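Local coordinates for acyl-CoA Binding Protein (Moniliophthora perniciosa, PDB 3FP5), which probably binds long-chain acyl-CoA esters with its helical bundle and so serves their intracellular transport and storage in fatty acid metabolism, at residues Ser1-Val15 and Lys73-Leu85. Sequence-based numbering, arbitrary orientation.
Sequences SHMSKAKFDKAVEIV and KEVAYQKYVEKLL. With ZN (zinc ion), chain B.
F8 and Y77 lie ring against ring with planes inclined by 33°: Y77 CD1 stands 3.4 Å from F8 CG, over one face of F8. V12 CG2 covers the opposite face of F8. The Y77 ring has the backbone oxygen of K73 toward the rim of one face and K5 CA toward that of the other, in a CH-pi contact 4.0 Å from the centroid, with M3 O at its edge. Y80 offers a face to the edge of F8, an edge-to-face pair with planes at 72°, while A11 CB lies in plane at the edge of the Y80 ring. With CG anti to the backbone N, Y80 enters as a knob among F8, A11, V12 and V15; its OH comes 3.2 Å from V15 CB and hydrogen-bonds a MES molecule, probably from the crystallisation liquor. An alanine in place of Y77 would probably uncover one face of F8 and take away the ring face that K5 CA meets. M3, bent at chi2 and chi3, brings CE to 3.7 Å from V81 CG1. At the N-terminal end, zinc joins the segments: H2 ND1 and E74 OE2 each bind it at 2.1 Å, two waters adding further ligands. E74 OE2 also accepts from M3 N (3.0 Å) through its anti lone pair. The axes of 5-15 and 73-85 cross at 44° and come within 9.0 Å, consistent with the first and fourth helices of the acyl-CoA-binding fold. Helix 28-42 touches F8 and Y77 through A41, and the additional helix 94-105 packs I103 against I14, V81 and L84.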
ATOM      1  N   SER A   1     -16.221  -3.618  -2.032  1.00 44.82           N
ATOM      2  CA  SER A   1     -16.719  -3.235  -0.713  1.00 46.27           C
ATOM      3  C   SER A   1     -16.233  -1.847  -0.289  1.00 34.89           C
ATOM      4  O   SER A   1     -15.143  -1.410  -0.659  1.00 37.38           O
ATOM      5  CB  SER A   1     -16.316  -4.271   0.345  1.00 53.87           C
ATOM      6  OG  SER A   1     -17.028  -5.487   0.186  1.00 57.61           O
ATOM      7  N   HIS A   2     -17.056  -1.172   0.502  1.00 28.88           N
ATOM      8  CA  HIS A   2     -16.752   0.153   1.018  1.00 22.78           C
ATOM      9  C   HIS A   2     -15.472   0.160   1.850  1.00 23.94           C
ATOM     10  O   HIS A   2     -15.287  -0.679   2.729  1.00 25.77           O
ATOM     11  CB  HIS A   2     -17.920   0.646   1.872  1.00 21.74           C
ATOM     12  CG  HIS A   2     -17.663   1.943   2.580  1.00 25.81           C
ATOM     13  ND1 HIS A   2     -17.732   3.164   1.944  1.00 19.88           N
ATOM     14  CD2 HIS A   2     -17.366   2.209   3.874  1.00 28.06           C
ATOM     15  CE1 HIS A   2     -17.471   4.127   2.813  1.00 26.44           C
ATOM     16  NE2 HIS A   2     -17.250   3.574   3.991  1.00 29.11           N
ATOM     17  N   MET A   3     -14.592   1.113   1.565  1.00 17.31           N
ATOM     18  CA  MET A   3     -13.445   1.362   2.432  1.00 15.85           C
ATOM     19  C   MET A   3     -13.326   2.862   2.635  1.00 16.99           C
ATOM     20  O   MET A   3     -13.344   3.622   1.672  1.00 16.44           O
ATOM     21  CB  MET A   3     -12.157   0.811   1.818  1.00 16.18           C
ATOM     22  CG  MET A   3     -10.935   0.961   2.730  1.00 12.58           C
ATOM     23  SD  MET A   3     -11.126   0.056   4.277  1.00 16.34           S
ATOM     24  CE  MET A   3     -11.112  -1.639   3.710  1.00 16.78           C
ATOM     25  N   SER A   4     -13.196   3.281   3.890  1.00 16.39           N
ATOM     26  CA  SER A   4     -13.090   4.697   4.224  1.00 15.17           C
ATOM     27  C   SER A   4     -11.680   5.246   4.042  1.00 14.02           C
ATOM     28  O   SER A   4     -10.691   4.522   4.185  1.00 14.54           O
ATOM     29  CB  SER A   4     -13.518   4.931   5.673  1.00 14.47           C
ATOM     30  OG  SER A   4     -12.566   4.375   6.577  1.00 14.40           O
ATOM     31  N   LYS A   5     -11.591   6.540   3.754  1.00 14.51           N
ATOM     32  CA  LYS A   5     -10.295   7.200   3.697  1.00 14.23           C
ATOM     33  C   LYS A   5      -9.582   7.051   5.043  1.00 12.81           C
ATOM     34  O   LYS A   5      -8.369   6.911   5.081  1.00 13.24           O
ATOM     35  CB  LYS A   5     -10.437   8.681   3.358  1.00 15.16           C
ATOM     36  CG  LYS A   5      -9.102   9.395   3.158  1.00 16.76           C
ATOM     37  CD  LYS A   5      -9.320  10.843   2.763  1.00 21.19           C
ATOM     38  CE  LYS A   5      -8.004  11.552   2.495  1.00 26.56           C
ATOM     39  NZ  LYS A   5      -7.224  11.804   3.742  1.00 26.01           N
ATOM     40  N   ALA A   6     -10.342   7.074   6.135  1.00 12.85           N
ATOM     41  CA  ALA A   6      -9.741   6.981   7.470  1.00 14.03           C
ATOM     42  C   ALA A   6      -8.993   5.664   7.656  1.00 12.53           C
ATOM     43  O   ALA A   6      -7.881   5.633   8.213  1.00 12.66           O
ATOM     44  CB  ALA A   6     -10.810   7.142   8.547  1.00 14.49           C
ATOM     45  N   LYS A   7      -9.600   4.565   7.211  1.00 10.93           N
ATOM     46  CA  LYS A   7      -8.926   3.277   7.343  1.00 12.13           C
ATOM     47  C   LYS A   7      -7.696   3.203   6.425  1.00 10.68           C
ATOM     48  O   LYS A   7      -6.648   2.664   6.803  1.00 11.38           O
ATOM     49  CB  LYS A   7      -9.885   2.117   7.085  1.00 12.68           C
ATOM     50  CG  LYS A   7     -10.837   1.859   8.260  1.00 14.37           C
ATOM     51  CD  LYS A   7     -11.660   0.615   8.019  1.00 17.79           C
ATOM     52  CE  LYS A   7     -12.795   0.500   9.028  1.00 18.87           C
ATOM     53  NZ  LYS A   7     -12.305   0.405  10.434  1.00 20.84           N
ATOM     54  N   PHE A   8      -7.816   3.754   5.221  1.00 10.15           N
ATOM     55  CA  PHE A   8      -6.654   3.886   4.343  1.00 10.04           C
ATOM     56  C   PHE A   8      -5.541   4.685   5.022  1.00 11.40           C
ATOM     57  O   PHE A   8      -4.387   4.262   5.032  1.00 11.17           O
ATOM     58  CB  PHE A   8      -7.064   4.560   3.026  1.00  8.91           C
ATOM     59  CG  PHE A   8      -5.902   4.960   2.158  1.00  9.15           C
ATOM     60  CD1 PHE A   8      -5.194   4.002   1.444  1.00  9.48           C
ATOM     61  CD2 PHE A   8      -5.503   6.293   2.076  1.00 10.94           C
ATOM     62  CE1 PHE A   8      -4.110   4.367   0.629  1.00 13.42           C
ATOM     63  CE2 PHE A   8      -4.409   6.675   1.272  1.00 11.55           C
ATOM     64  CZ  PHE A   8      -3.718   5.713   0.543  1.00 11.58           C
ATOM     65  N   ASP A   9      -5.882   5.833   5.601  1.00 10.25           N
ATOM     66  CA  ASP A   9      -4.856   6.684   6.205  1.00 10.65           C
ATOM     67  C   ASP A   9      -4.174   5.962   7.384  1.00 10.39           C
ATOM     68  O   ASP A   9      -2.957   6.050   7.561  1.00 11.88           O
ATOM     69  CB  ASP A   9      -5.451   8.026   6.639  1.00 14.30           C
ATOM     70  CG  ASP A   9      -5.837   8.918   5.448  1.00 16.58           C
ATOM     71  OD1 ASP A   9      -5.363   8.669   4.327  1.00 17.02           O
ATOM     72  OD2 ASP A   9      -6.593   9.880   5.650  1.00 21.41           O
ATOM     73  N   LYS A  10      -4.946   5.217   8.164  1.00 10.89           N
ATOM     74  CA  LYS A  10      -4.353   4.442   9.262  1.00 10.63           C
ATOM     75  C   LYS A  10      -3.401   3.367   8.714  1.00 11.42           C
ATOM     76  O   LYS A  10      -2.288   3.180   9.225  1.00 11.91           O
ATOM     77  CB  LYS A  10      -5.452   3.820  10.134  1.00 10.93           C
ATOM     78  CG  LYS A  10      -4.954   3.031  11.359  1.00 11.86           C
ATOM     79  CD  LYS A  10      -3.988   3.838  12.251  1.00 12.40           C
ATOM     80  CE  LYS A  10      -4.671   5.038  12.887  1.00 14.72           C
ATOM     81  NZ  LYS A  10      -3.816   5.775  13.862  1.00 14.78           N
ATOM     82  N   ALA A  11      -3.823   2.667   7.666  1.00 10.34           N
ATOM     83  CA  ALA A  11      -2.978   1.667   7.024  1.00  9.66           C
ATOM     84  C   ALA A  11      -1.652   2.276   6.538  1.00 11.22           C
ATOM     85  O   ALA A  11      -0.589   1.676   6.715  1.00 10.42           O
ATOM     86  CB  ALA A  11      -3.716   0.988   5.861  1.00 11.95           C
ATOM     87  N   VAL A  12      -1.727   3.450   5.912  1.00 10.65           N
ATOM     88  CA  VAL A  12      -0.537   4.147   5.425  1.00 10.82           C
ATOM     89  C   VAL A  12       0.416   4.465   6.588  1.00 11.99           C
ATOM     90  O   VAL A  12       1.620   4.239   6.494  1.00 12.54           O
ATOM     91  CB  VAL A  12      -0.927   5.448   4.698  1.00 11.76           C
ATOM     92  CG1 VAL A  12       0.300   6.334   4.440  1.00 11.24           C
ATOM     93  CG2 VAL A  12      -1.635   5.112   3.391  1.00 11.69           C
ATOM     94  N   GLU A  13      -0.132   4.984   7.680  1.00 10.66           N
ATOM     95  CA  GLU A  13       0.671   5.283   8.860  1.00 10.88           C
ATOM     96  C   GLU A  13       1.398   4.036   9.343  1.00 13.59           C
ATOM     97  O   GLU A  13       2.576   4.090   9.699  1.00 13.83           O
ATOM     98  CB  GLU A  13      -0.215   5.834   9.977  1.00 12.58           C
ATOM     99  CG  GLU A  13       0.540   6.133  11.240  1.00 26.36           C
ATOM    100  CD  GLU A  13      -0.368   6.578  12.370  1.00 30.27           C
ATOM    101  OE1 GLU A  13      -1.614   6.603  12.165  1.00 19.49           O
ATOM    102  OE2 GLU A  13       0.177   6.905  13.449  1.00 26.67           O
ATOM    103  N   ILE A  14       0.686   2.912   9.358  1.00 12.09           N
ATOM    104  CA  ILE A  14       1.274   1.647   9.801  1.00 11.90           C
ATOM    105  C   ILE A  14       2.382   1.191   8.844  1.00 11.89           C
ATOM    106  O   ILE A  14       3.484   0.862   9.272  1.00 15.10           O
ATOM    107  CB  ILE A  14       0.192   0.555   9.965  1.00 12.01           C
ATOM    108  CG1 ILE A  14      -0.679   0.878  11.187  1.00 11.92           C
ATOM    109  CG2 ILE A  14       0.827  -0.824  10.103  1.00 17.62           C
ATOM    110  CD1 ILE A  14      -1.966   0.102  11.236  1.00 14.77           C
ATOM    111  N   VAL A  15       2.086   1.182   7.551  1.00  9.94           N
ATOM    112  CA  VAL A  15       3.061   0.772   6.554  1.00  9.69           C
ATOM    113  C   VAL A  15       4.326   1.628   6.646  1.00 13.99           C
ATOM    114  O   VAL A  15       5.445   1.099   6.631  1.00 17.87           O
ATOM    115  CB  VAL A  15       2.468   0.837   5.131  1.00 12.13           C
ATOM    116  CG1 VAL A  15       3.575   0.718   4.103  1.00 14.13           C
ATOM    117  CG2 VAL A  15       1.422  -0.268   4.954  1.00 15.62           C
ATOM    118  N   LYS A  73     -10.412   5.909  -6.413  1.00 13.20           N
ATOM    119  CA  LYS A  73      -9.742   6.061  -5.123  1.00 15.37           C
ATOM    120  C   LYS A  73     -10.290   5.058  -4.126  1.00 13.29           C
ATOM    121  O   LYS A  73      -9.529   4.494  -3.335  1.00 12.36           O
ATOM    122  CB  LYS A  73      -9.858   7.483  -4.570  1.00 15.15           C
ATOM    123  CG  LYS A  73      -9.025   8.491  -5.359  1.00 16.12           C
ATOM    124  CD  LYS A  73      -8.956   9.836  -4.647  1.00 19.32           C
ATOM    125  CE  LYS A  73      -8.168  10.839  -5.474  1.00 29.95           C
ATOM    126  NZ  LYS A  73      -8.298  12.216  -4.929  1.00 39.85           N
ATOM    127  N   GLU A  74     -11.595   4.807  -4.153  1.00 13.73           N
ATOM    128  CA  GLU A  74     -12.132   3.890  -3.157  1.00 17.48           C
ATOM    129  C   GLU A  74     -11.621   2.461  -3.320  1.00 15.33           C
ATOM    130  O   GLU A  74     -11.328   1.786  -2.333  1.00 12.98           O
ATOM    131  CB  GLU A  74     -13.643   3.902  -3.100  1.00 15.46           C
ATOM    132  CG  GLU A  74     -14.092   3.121  -1.876  1.00 14.46           C
ATOM    133  CD  GLU A  74     -15.539   3.290  -1.569  1.00 15.19           C
ATOM    134  OE1 GLU A  74     -16.264   3.948  -2.349  1.00 17.07           O
ATOM    135  OE2 GLU A  74     -15.934   2.783  -0.505  1.00 17.72           O
ATOM    136  N   VAL A  75     -11.500   1.992  -4.555  1.00 13.24           N
ATOM    137  CA  VAL A  75     -10.911   0.674  -4.753  1.00 10.27           C
ATOM    138  C   VAL A  75      -9.446   0.671  -4.297  1.00 12.70           C
ATOM    139  O   VAL A  75      -8.972  -0.285  -3.675  1.00 12.58           O
ATOM    140  CB  VAL A  75     -11.077   0.193  -6.202  1.00 11.65           C
ATOM    141  CG1 VAL A  75     -10.265  -1.077  -6.431  1.00 12.41           C
ATOM    142  CG2 VAL A  75     -12.573  -0.051  -6.484  1.00 14.00           C
ATOM    143  N   ALA A  76      -8.740   1.760  -4.583  1.00  9.75           N
ATOM    144  CA  ALA A  76      -7.356   1.915  -4.143  1.00  9.95           C
ATOM    145  C   ALA A  76      -7.264   1.828  -2.617  1.00 11.60           C
ATOM    146  O   ALA A  76      -6.405   1.117  -2.095  1.00 12.07           O
ATOM    147  CB  ALA A  76      -6.769   3.236  -4.639  1.00 12.95           C
ATOM    148  N   TYR A  77      -8.151   2.546  -1.919  1.00  8.94           N
ATOM    149  CA  TYR A  77      -8.240   2.446  -0.454  1.00 13.48           C
ATOM    150  C   TYR A  77      -8.400   0.998  -0.024  1.00 15.26           C
ATOM    151  O   TYR A  77      -7.697   0.523   0.870  1.00 12.45           O
ATOM    152  CB  TYR A  77      -9.464   3.186   0.089  1.00 10.85           C
ATOM    153  CG  TYR A  77      -9.451   4.692  -0.017  1.00 11.70           C
ATOM    154  CD1 TYR A  77      -8.269   5.397  -0.212  1.00 10.93           C
ATOM    155  CD2 TYR A  77     -10.639   5.411   0.106  1.00 15.04           C
ATOM    156  CE1 TYR A  77      -8.273   6.789  -0.300  1.00 15.36           C
ATOM    157  CE2 TYR A  77     -10.652   6.791   0.020  1.00 16.72           C
ATOM    158  CZ  TYR A  77      -9.471   7.477  -0.187  1.00 19.59           C
ATOM    159  OH  TYR A  77      -9.489   8.854  -0.263  1.00 20.92           O
ATOM    160  N   GLN A  78      -9.345   0.313  -0.658  1.00 13.25           N
ATOM    161  CA  GLN A  78      -9.691  -1.050  -0.280  1.00 14.33           C
ATOM    162  C   GLN A  78      -8.528  -2.017  -0.501  1.00 14.87           C
ATOM    163  O   GLN A  78      -8.173  -2.797   0.386  1.00 13.54           O
ATOM    164  CB  GLN A  78     -10.917  -1.511  -1.064  1.00 14.63           C
ATOM    165  CG  GLN A  78     -11.322  -2.925  -0.720  1.00 23.95           C
ATOM    166  CD  GLN A  78     -12.370  -3.467  -1.662  1.00 35.19           C
ATOM    167  OE1 GLN A  78     -12.599  -2.916  -2.741  1.00 39.47           O
ATOM    168  NE2 GLN A  78     -13.015  -4.555  -1.258  1.00 42.38           N
ATOM    169  N   LYS A  79      -7.931  -1.956  -1.689  1.00 13.82           N
ATOM    170  CA  LYS A  79      -6.823  -2.832  -2.036  1.00 12.74           C
ATOM    171  C   LYS A  79      -5.617  -2.623  -1.116  1.00 13.06           C
ATOM    172  O   LYS A  79      -4.954  -3.583  -0.721  1.00 15.64           O
ATOM    173  CB  LYS A  79      -6.422  -2.609  -3.498  1.00 12.50           C
ATOM    174  CG  LYS A  79      -7.479  -3.083  -4.489  1.00 17.89           C
ATOM    175  CD  LYS A  79      -7.832  -4.533  -4.217  1.00 27.01           C
ATOM    176  CE  LYS A  79      -8.795  -5.082  -5.262  1.00 33.94           C
ATOM    177  NZ  LYS A  79      -9.232  -6.468  -4.925  1.00 34.40           N
ATOM    178  N   TYR A  80      -5.335  -1.367  -0.788  1.00 10.53           N
ATOM    179  CA  TYR A  80      -4.202  -1.029   0.070  1.00 10.72           C
ATOM    180  C   TYR A  80      -4.430  -1.597   1.478  1.00 11.66           C
ATOM    181  O   TYR A  80      -3.579  -2.317   2.032  1.00 11.34           O
ATOM    182  CB  TYR A  80      -4.016   0.497   0.114  1.00 11.07           C
ATOM    183  CG  TYR A  80      -2.741   0.950   0.789  1.00 13.34           C
ATOM    184  CD1 TYR A  80      -1.649   1.413   0.049  1.00 11.31           C
ATOM    185  CD2 TYR A  80      -2.625   0.919   2.175  1.00 13.11           C
ATOM    186  CE1 TYR A  80      -0.471   1.828   0.693  1.00 13.72           C
ATOM    187  CE2 TYR A  80      -1.463   1.332   2.814  1.00 12.31           C
ATOM    188  CZ  TYR A  80      -0.392   1.780   2.075  1.00 15.73           C
ATOM    189  OH  TYR A  80       0.751   2.179   2.747  1.00 13.38           O
ATOM    190  N   VAL A  81      -5.588  -1.281   2.053  1.00  9.39           N
ATOM    191  CA  VAL A  81      -5.915  -1.771   3.397  1.00 10.81           C
ATOM    192  C   VAL A  81      -5.911  -3.299   3.442  1.00 16.26           C
ATOM    193  O   VAL A  81      -5.306  -3.918   4.328  1.00 12.84           O
ATOM    194  CB  VAL A  81      -7.275  -1.222   3.888  1.00  9.10           C
ATOM    195  CG1 VAL A  81      -7.725  -1.953   5.174  1.00 13.11           C
ATOM    196  CG2 VAL A  81      -7.186   0.289   4.100  1.00 11.26           C
ATOM    197  N   GLU A  82      -6.576  -3.916   2.475  1.00 14.19           N
ATOM    198  CA  GLU A  82      -6.642  -5.367   2.433  1.00 15.03           C
ATOM    199  C   GLU A  82      -5.273  -6.046   2.305  1.00 14.80           C
ATOM    200  O   GLU A  82      -5.043  -7.094   2.920  1.00 16.67           O
ATOM    201  CB  GLU A  82      -7.591  -5.817   1.324  1.00 15.49           C
ATOM    202  CG  GLU A  82      -9.042  -5.611   1.707  1.00 20.03           C
ATOM    203  CD  GLU A  82      -9.987  -6.022   0.603  1.00 26.40           C
ATOM    204  OE1 GLU A  82      -9.507  -6.336  -0.510  1.00 31.57           O
ATOM    205  OE2 GLU A  82     -11.209  -6.029   0.857  1.00 30.35           O
ATOM    206  N   LYS A  83      -4.362  -5.456   1.530  1.00 13.64           N
ATOM    207  CA  LYS A  83      -3.017  -6.010   1.422  1.00 13.46           C
ATOM    208  C   LYS A  83      -2.301  -5.969   2.774  1.00 15.11           C
ATOM    209  O   LYS A  83      -1.619  -6.923   3.159  1.00 14.80           O
ATOM    210  CB  LYS A  83      -2.184  -5.260   0.381  1.00 15.98           C
ATOM    211  CG  LYS A  83      -0.746  -5.774   0.257  1.00 15.97           C
ATOM    212  CD  LYS A  83      -0.728  -7.257  -0.068  1.00 15.22           C
ATOM    213  CE  LYS A  83      -1.240  -7.503  -1.484  1.00 16.78           C
ATOM    214  NZ  LYS A  83      -1.167  -8.939  -1.849  1.00 20.29           N
ATOM    215  N   LEU A  84      -2.449  -4.864   3.494  1.00 12.42           N
ATOM    216  CA  LEU A  84      -1.833  -4.765   4.814  1.00 14.08           C
ATOM    217  C   LEU A  84      -2.453  -5.798   5.760  1.00 11.83           C
ATOM    218  O   LEU A  84      -1.742  -6.479   6.516  1.00 12.69           O
ATOM    219  CB  LEU A  84      -1.994  -3.351   5.381  1.00 14.29           C
ATOM    220  CG  LEU A  84      -1.452  -3.177   6.802  1.00 12.38           C
ATOM    221  CD1 LEU A  84       0.042  -3.564   6.871  1.00 14.36           C
ATOM    222  CD2 LEU A  84      -1.667  -1.749   7.280  1.00 13.40           C
ATOM    223  N   LEU A  85      -3.779  -5.929   5.729  1.00 12.76           N
ATOM    224  CA  LEU A  85      -4.424  -6.923   6.595  1.00 13.96           C
ATOM    225  C   LEU A  85      -3.936  -8.336   6.286  1.00 16.36           C
ATOM    226  O   LEU A  85      -3.678  -9.126   7.198  1.00 15.66           O
ATOM    227  CB  LEU A  85      -5.951  -6.843   6.501  1.00 14.25           C
ATOM    228  CG  LEU A  85      -6.530  -5.582   7.142  1.00 13.68           C
ATOM    229  CD1 LEU A  85      -8.021  -5.468   6.886  1.00 17.84           C
ATOM    230  CD2 LEU A  85      -6.239  -5.581   8.640  1.00 17.42           C
TER
HETATM  231 ZN    ZN B 107     -17.903   3.340  -0.184  1.00 23.16          ZN
HETATM  232  O   HOH W   1     -13.718  -0.455  -2.647  1.00 27.00           O
HETATM  233  O   HOH W   2     -16.337   4.719   0.185  1.00 20.74           O
HETATM  234  O   HOH W   3     -18.963   1.630  -1.054  1.00 23.09           O